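Local coordinates for protein carboxylesterase YbfK (Bacillus subtilis, PDB 4CCY) that hydrolyses carboxylic esters to an alcohol and a carboxylate, acting as a cytoplasmic carboxylesterase of the alpha/beta hydrolase superfamily, at residues A[55-60]-A[124-129]; A[149-154]-A[234-239]. All blocks are in the same frame, centred on the assembly; numbering follows the deposited sequence.

How the contacts relate
Contacts 1 and 2 lie in the same central, mostly parallel sheet of the alpha/beta hydrolase fold, their centres 10 Å apart. Four neighbouring strands of the sheet take part, in the order 56-60, 123-128, 146-152, 236-241; contact 1 joins 56-60 to 123-128 and contact 2 joins 146-152 to 236-241. The seam between the contacts is itself bonded: G127 O faces I152 N and S129 N faces I152 O, both at 2.8 Å. Along the chain contact 1 is complete before contact 2 begins. Strand 123-128 delivers S129, and strand 146-152 runs into S153, just past its end and close to E244 and H273, so both contacts reach the probable catalytic triad.

Contact 1 of 2, residues A[55-60]-A[124-129]; sequences PSLILL and HLAGLS
S56 and H124 open the parallel pairing of strands 56-60 and 123-128 in the alpha/beta hydrolase sheet; strand 123-128 leads into the nucleophile elbow. Five backbone hydrogen bonds cross between the segments. H124 N gives its hydrogen to S56 O, with the donor tilted 32° from the carbonyl plane. I58 uses both its polar atoms here: its N donates to H124 O at 2.8 Å and its O accepts from A126 N at 2.9 Å. L60 repeats the pattern, donating from N to A126 O and accepting at O from L128 N, 3.0 Å away and nearly in line with the C=O. The alternate residues L57 and L59 turn their backbone groups to the other neighbour, bonding to Y84; L57 also bonds to R82 and L59 to V86.

On the face carrying L57, L59, H124 and A126, L57 and H124 cross at about a right angle. L57 CG stands anti to the backbone N (chi1 171°), and CD1 beyond it reaches H124 CB at 3.6 Å. A126 CB meets L59 CD2 at 3.7 Å. ND1 of the buried H124 imidazole is satisfied outside the pair, by a hydrogen bond with R148 N, and F81 meets the ring with its plane roughly perpendicular. The other face carries I58 and L125 side by side, pointing the same way, under F115 of helix 104-118.

Past L128 the chain turns sharply at S129, whose phi of 59° fits the strained elbow of a GxSxG nucleophile. S129, assigned to the charge relay by similarity, has its OG hydrogen-bonded to H273 NE2. Just before this turn, G127 CA passes 3.1 Å from L60 O, a close but bent CA-H...O contact.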
ATOM      1  N   PRO A  55       7.605  13.457  13.666  1.00 21.48           N
ATOM      2  CA  PRO A  55       7.759  13.459  12.204  1.00 20.22           C
ATOM      3  C   PRO A  55       6.640  12.682  11.493  1.00 18.32           C
ATOM      4  O   PRO A  55       6.082  11.728  12.048  1.00 17.58           O
ATOM      5  CB  PRO A  55       9.125  12.793  11.981  1.00 20.65           C
ATOM      6  CG  PRO A  55       9.875  13.031  13.253  1.00 22.10           C
ATOM      7  CD  PRO A  55       8.844  13.026  14.351  1.00 22.28           C
ATOM      8  N   SER A  56       6.313  13.109  10.277  1.00 17.22           N
ATOM      9  CA  SER A  56       5.207  12.530   9.517  1.00 15.90           C
ATOM     10  C   SER A  56       5.526  11.181   8.845  1.00 14.85           C
ATOM     11  O   SER A  56       6.617  10.984   8.316  1.00 14.97           O
ATOM     12  CB  SER A  56       4.680  13.544   8.496  1.00 15.88           C
ATOM     13  OG  SER A  56       4.291  14.744   9.152  1.00 16.66           O
ATOM     14  N   LEU A  57       4.566  10.256   8.877  1.00 13.80           N
ATOM     15  CA  LEU A  57       4.698   8.980   8.154  1.00 13.04           C
ATOM     16  C   LEU A  57       3.404   8.632   7.436  1.00 12.28           C
ATOM     17  O   LEU A  57       2.384   8.373   8.076  1.00 12.28           O
ATOM     18  CB  LEU A  57       5.145   7.839   9.091  1.00 12.85           C
ATOM     19  CG  LEU A  57       5.127   6.387   8.563  1.00 12.22           C
ATOM     20  CD1 LEU A  57       6.041   6.158   7.358  1.00 12.21           C
ATOM     21  CD2 LEU A  57       5.433   5.390   9.672  1.00 12.43           C
ATOM     22  N   ILE A  58       3.457   8.637   6.106  1.00 12.07           N
ATOM     23  CA  ILE A  58       2.322   8.303   5.249  1.00 11.52           C
ATOM     24  C   ILE A  58       2.303   6.798   5.043  1.00 11.08           C
ATOM     25  O   ILE A  58       3.340   6.211   4.704  1.00 11.13           O
ATOM     26  CB  ILE A  58       2.453   8.963   3.842  1.00 11.70           C
ATOM     27  CG1 ILE A  58       2.604  10.494   3.934  1.00 12.43           C
ATOM     28  CG2 ILE A  58       1.302   8.550   2.918  1.00 11.14           C
ATOM     29  CD1 ILE A  58       1.404  11.242   4.474  1.00 12.45           C
ATOM     30  N   LEU A  59       1.137   6.178   5.235  1.00 10.32           N
ATOM     31  CA  LEU A  59       1.001   4.735   5.014  1.00 10.04           C
ATOM     32  C   LEU A  59       0.108   4.431   3.825  1.00  9.86           C
ATOM     33  O   LEU A  59      -1.009   4.953   3.743  1.00  9.79           O
ATOM     34  CB  LEU A  59       0.462   4.025   6.270  1.00 10.02           C
ATOM     35  CG  LEU A  59       1.347   4.128   7.529  1.00 10.33           C
ATOM     36  CD1 LEU A  59       0.716   3.432   8.733  1.00 10.33           C
ATOM     37  CD2 LEU A  59       2.749   3.580   7.263  1.00 10.39           C
ATOM     38  N   LEU A  60       0.585   3.578   2.914  1.00  9.79           N
ATOM     39  CA  LEU A  60      -0.209   3.204   1.739  1.00  9.78           C
ATOM     40  C   LEU A  60      -0.440   1.688   1.664  1.00  9.95           C
ATOM     41  O   LEU A  60       0.511   0.905   1.532  1.00 10.16           O
ATOM     42  CB  LEU A  60       0.408   3.772   0.452  1.00  9.93           C
ATOM     43  CG  LEU A  60       0.409   5.300   0.366  1.00 10.08           C
ATOM     44  CD1 LEU A  60       1.415   5.803  -0.669  1.00 10.51           C
ATOM     45  CD2 LEU A  60      -0.991   5.868   0.099  1.00  9.82           C
ATOM     46  N   HIS A 124       8.083  10.639   5.745  1.00 14.06           N
ATOM     47  CA  HIS A 124       8.408   9.240   5.494  1.00 13.68           C
ATOM     48  C   HIS A 124       7.207   8.593   4.849  1.00 12.99           C
ATOM     49  O   HIS A 124       6.062   9.007   5.081  1.00 12.58           O
ATOM     50  CB  HIS A 124       8.736   8.539   6.809  1.00 14.25           C
ATOM     51  CG  HIS A 124       9.969   9.078   7.512  1.00 15.27           C
ATOM     52  ND1 HIS A 124      11.173   9.179   6.901  1.00 15.61           N
ATOM     53  CD2 HIS A 124      10.154   9.527   8.819  1.00 16.12           C
ATOM     54  CE1 HIS A 124      12.076   9.669   7.767  1.00 16.66           C
ATOM     55  NE2 HIS A 124      11.453   9.877   8.946  1.00 17.13           N
ATOM     56  N   LEU A 125       7.442   7.580   4.023  1.00 12.57           N
ATOM     57  CA  LEU A 125       6.346   6.795   3.475  1.00 12.12           C
ATOM     58  C   LEU A 125       6.601   5.295   3.660  1.00 12.24           C
ATOM     59  O   LEU A 125       7.747   4.835   3.558  1.00 12.11           O
ATOM     60  CB  LEU A 125       6.123   7.129   1.989  1.00 11.91           C
ATOM     61  CG  LEU A 125       5.659   8.565   1.663  1.00 11.85           C
ATOM     62  CD1 LEU A 125       6.841   9.457   1.342  1.00 12.45           C
ATOM     63  CD2 LEU A 125       4.659   8.620   0.520  1.00 11.85           C
ATOM     64  N   ALA A 126       5.545   4.538   3.963  1.00 12.04           N
ATOM     65  CA  ALA A 126       5.658   3.073   4.010  1.00 12.04           C
ATOM     66  C   ALA A 126       4.450   2.490   3.332  1.00 11.75           C
ATOM     67  O   ALA A 126       3.336   2.961   3.552  1.00 11.83           O
ATOM     68  CB  ALA A 126       5.773   2.558   5.446  1.00 12.27           C
ATOM     69  N   GLY A 127       4.665   1.483   2.497  1.00 11.65           N
ATOM     70  CA  GLY A 127       3.571   0.931   1.722  1.00 11.75           C
ATOM     71  C   GLY A 127       3.725  -0.513   1.304  1.00 11.88           C
ATOM     72  O   GLY A 127       4.839  -1.018   1.153  1.00 11.88           O
ATOM     73  N   LEU A 128       2.586  -1.160   1.086  1.00 12.00           N
ATOM     74  CA  LEU A 128       2.555  -2.547   0.670  1.00 12.31           C
ATOM     75  C   LEU A 128       1.914  -2.704  -0.701  1.00 12.40           C
ATOM     76  O   LEU A 128       0.873  -2.112  -0.967  1.00 12.62           O
ATOM     77  CB  LEU A 128       1.780  -3.383   1.691  1.00 12.79           C
ATOM     78  CG  LEU A 128       1.692  -4.868   1.327  1.00 13.36           C
ATOM     79  CD1 LEU A 128       2.786  -5.641   2.050  1.00 13.54           C
ATOM     80  CD2 LEU A 128       0.329  -5.438   1.677  1.00 14.20           C
ATOM     81  N   SER A 129       2.532  -3.517  -1.561  1.00 12.54           N
ATOM     82  CA  SER A 129       1.941  -3.900  -2.840  1.00 12.74           C
ATOM     83  C   SER A 129       1.649  -2.656  -3.694  1.00 12.64           C
ATOM     84  O   SER A 129       2.583  -1.913  -4.014  1.00 12.50           O
ATOM     85  CB  SER A 129       0.708  -4.785  -2.597  1.00 13.33           C
ATOM     86  OG  SER A 129       0.412  -5.589  -3.716  1.00 13.70           O
TER

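Contact 2 of 2, residues A[149-154]-A[234-239]; sequences AVVISP and VPVLLM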
ATOM      1  N   ALA A 149      11.865   6.029   2.550  1.00 13.97           N
ATOM      2  CA  ALA A 149      10.796   5.287   1.889  1.00 12.94           C
ATOM      3  C   ALA A 149      10.914   3.783   2.137  1.00 12.43           C
ATOM      4  O   ALA A 149      11.993   3.213   1.983  1.00 12.37           O
ATOM      5  CB  ALA A 149      10.794   5.581   0.395  1.00 12.81           C
ATOM      6  N   VAL A 150       9.794   3.166   2.513  1.00 11.75           N
ATOM      7  CA  VAL A 150       9.709   1.724   2.769  1.00 11.73           C
ATOM      8  C   VAL A 150       8.737   1.072   1.787  1.00 11.36           C
ATOM      9  O   VAL A 150       7.544   1.408   1.750  1.00 11.22           O
ATOM     10  CB  VAL A 150       9.236   1.404   4.210  1.00 11.95           C
ATOM     11  CG1 VAL A 150       9.189  -0.105   4.435  1.00 12.02           C
ATOM     12  CG2 VAL A 150      10.121   2.070   5.255  1.00 12.34           C
ATOM     13  N   VAL A 151       9.247   0.125   1.013  1.00 11.31           N
ATOM     14  CA  VAL A 151       8.472  -0.544  -0.013  1.00 11.25           C
ATOM     15  C   VAL A 151       8.374  -2.041   0.300  1.00 11.42           C
ATOM     16  O   VAL A 151       9.375  -2.761   0.262  1.00 11.73           O
ATOM     17  CB  VAL A 151       9.114  -0.302  -1.393  1.00 11.45           C
ATOM     18  CG1 VAL A 151       8.383  -1.064  -2.492  1.00 11.55           C
ATOM     19  CG2 VAL A 151       9.159   1.195  -1.698  1.00 11.54           C
ATOM     20  N   ILE A 152       7.168  -2.501   0.615  1.00 11.35           N
ATOM     21  CA  ILE A 152       6.941  -3.909   1.006  1.00 11.73           C
ATOM     22  C   ILE A 152       6.093  -4.647  -0.039  1.00 11.77           C
ATOM     23  O   ILE A 152       4.999  -4.203  -0.375  1.00 11.48           O
ATOM     24  CB  ILE A 152       6.272  -4.038   2.411  1.00 11.93           C
ATOM     25  CG1 ILE A 152       6.979  -3.167   3.464  1.00 12.03           C
ATOM     26  CG2 ILE A 152       6.227  -5.498   2.870  1.00 12.08           C
ATOM     27  CD1 ILE A 152       6.209  -3.022   4.768  1.00 12.41           C
ATOM     28  N   SER A 153       6.623  -5.761  -0.548  1.00 12.30           N
ATOM     29  CA  SER A 153       5.938  -6.624  -1.517  1.00 12.68           C
ATOM     30  C   SER A 153       5.283  -5.828  -2.646  1.00 12.76           C
ATOM     31  O   SER A 153       4.068  -5.951  -2.875  1.00 12.63           O
ATOM     32  CB  SER A 153       4.900  -7.499  -0.808  1.00 12.98           C
ATOM     33  OG  SER A 153       5.519  -8.230   0.241  1.00 13.57           O
ATOM     34  N   PRO A 154       6.084  -5.014  -3.361  1.00 12.75           N
ATOM     35  CA  PRO A 154       5.496  -4.077  -4.328  1.00 12.74           C
ATOM     36  C   PRO A 154       4.761  -4.794  -5.470  1.00 13.16           C
ATOM     37  O   PRO A 154       5.103  -5.939  -5.835  1.00 13.06           O
ATOM     38  CB  PRO A 154       6.705  -3.273  -4.835  1.00 12.63           C
ATOM     39  CG  PRO A 154       7.892  -4.146  -4.567  1.00 12.92           C
ATOM     40  CD  PRO A 154       7.558  -4.924  -3.323  1.00 12.95           C
ATOM     41  N   VAL A 234      16.712   8.896  -2.830  1.00 17.54           N
ATOM     42  CA  VAL A 234      16.280   8.865  -1.413  1.00 17.18           C
ATOM     43  C   VAL A 234      16.527   7.476  -0.815  1.00 16.41           C
ATOM     44  O   VAL A 234      16.589   6.499  -1.561  1.00 15.94           O
ATOM     45  CB  VAL A 234      14.787   9.270  -1.208  1.00 17.05           C
ATOM     46  CG1 VAL A 234      14.422  10.524  -2.008  1.00 17.34           C
ATOM     47  CG2 VAL A 234      13.835   8.121  -1.531  1.00 16.14           C
ATOM     48  N   PRO A 235      16.682   7.385   0.523  1.00 15.81           N
ATOM     49  CA  PRO A 235      16.849   6.071   1.148  1.00 15.15           C
ATOM     50  C   PRO A 235      15.603   5.201   1.020  1.00 14.17           C
ATOM     51  O   PRO A 235      14.497   5.611   1.418  1.00 13.78           O
ATOM     52  CB  PRO A 235      17.104   6.404   2.623  1.00 15.62           C
ATOM     53  CG  PRO A 235      17.562   7.830   2.627  1.00 16.42           C
ATOM     54  CD  PRO A 235      16.820   8.482   1.499  1.00 16.30           C
ATOM     55  N   VAL A 236      15.797   4.001   0.478  1.00 13.48           N
ATOM     56  CA  VAL A 236      14.730   3.052   0.277  1.00 12.77           C
ATOM     57  C   VAL A 236      15.031   1.782   1.080  1.00 12.70           C
ATOM     58  O   VAL A 236      16.163   1.280   1.060  1.00 13.07           O
ATOM     59  CB  VAL A 236      14.538   2.722  -1.232  1.00 12.53           C
ATOM     60  CG1 VAL A 236      13.552   1.572  -1.446  1.00 11.87           C
ATOM     61  CG2 VAL A 236      14.090   3.958  -2.008  1.00 12.62           C
ATOM     62  N   LEU A 237      14.017   1.295   1.795  1.00 12.16           N
ATOM     63  CA  LEU A 237      14.005  -0.060   2.337  1.00 12.04           C
ATOM     64  C   LEU A 237      13.015  -0.905   1.531  1.00 11.81           C
ATOM     65  O   LEU A 237      11.826  -0.565   1.447  1.00 11.48           O
ATOM     66  CB  LEU A 237      13.606  -0.059   3.818  1.00 11.89           C
ATOM     67  CG  LEU A 237      13.251  -1.428   4.413  1.00 11.63           C
ATOM     68  CD1 LEU A 237      14.461  -2.370   4.491  1.00 11.98           C
ATOM     69  CD2 LEU A 237      12.607  -1.266   5.775  1.00 11.64           C
ATOM     70  N   LEU A 238      13.514  -1.989   0.939  1.00 11.97           N
ATOM     71  CA  LEU A 238      12.719  -2.886   0.102  1.00 11.91           C
ATOM     72  C   LEU A 238      12.626  -4.288   0.713  1.00 12.35           C
ATOM     73  O   LEU A 238      13.655  -4.943   0.951  1.00 12.70           O
ATOM     74  CB  LEU A 238      13.328  -2.988  -1.304  1.00 12.01           C
ATOM     75  CG  LEU A 238      12.563  -3.848  -2.326  1.00 11.91           C
ATOM     76  CD1 LEU A 238      11.123  -3.377  -2.507  1.00 11.25           C
ATOM     77  CD2 LEU A 238      13.281  -3.887  -3.664  1.00 12.05           C
ATOM     78  N   MET A 239      11.399  -4.748   0.947  1.00 12.09           N
ATOM     79  CA  MET A 239      11.180  -6.029   1.605  1.00 12.60           C
ATOM     80  C   MET A 239      10.280  -6.942   0.780  1.00 12.46           C
ATOM     81  O   MET A 239       9.211  -6.544   0.341  1.00 12.26           O
ATOM     82  CB  MET A 239      10.587  -5.829   3.014  1.00 12.63           C
ATOM     83  CG  MET A 239      11.447  -4.946   3.921  1.00 13.16           C
ATOM     84  SD  MET A 239      10.760  -4.757   5.577  1.00 13.76           S
ATOM     85  CE  MET A 239      11.141  -6.343   6.294  1.00 13.76           C
TER
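The central sheet of the alpha/beta hydrolase fold continues where strand 146-152 runs parallel to strand 236-241, with short segment axes 12° apart. A149 begins the pairing: its N donates to P235 O, and its O takes the hydrogen of L237 N at 2.8 Å. V151 does the same one step on, its N meeting L237 O at 2.7 Å with a nearly straight N-H...O angle of 177°, and its O receiving M239 N. The last bond, from S153 N to M239 O at 2.8 Å, carries the pairing beyond the end of strand 149-152.

Helix 130-141 packs on A149, V151 and V236, while L238, on the same face, meets F158 and I263. Here L238 does the closest packing: its CG is anti to the backbone N (chi1 -177°), and CD1 lies 3.6 Å from V151 CG1, the two side chains crossing obliquely. The same methyl also comes 3.3 Å from V151 O and 3.9 Å from P154 CG, so one methyl touches both V151 and P154. P154 and L238 meet at about a right angle.

Beneath helix 280-290, the opposite face holds V150 and L237 side by side and pointing the same way, V150 CG1 resting 3.9 Å from L237 CD2. The M239 side chain touches Y282 of that helix and V268 of strand 264-268.

S153 turns its CB away from strand 236-239; its OG is hydrogen-bonded to H273 O, and its side chain also touches E244, both residues assigned to the charge relay by similarity. With its N held by M239 and its OG by the backbone of H273, S153 ties the end of this buried, apolar strand pair to the residue probably serving as the catalytic histidine.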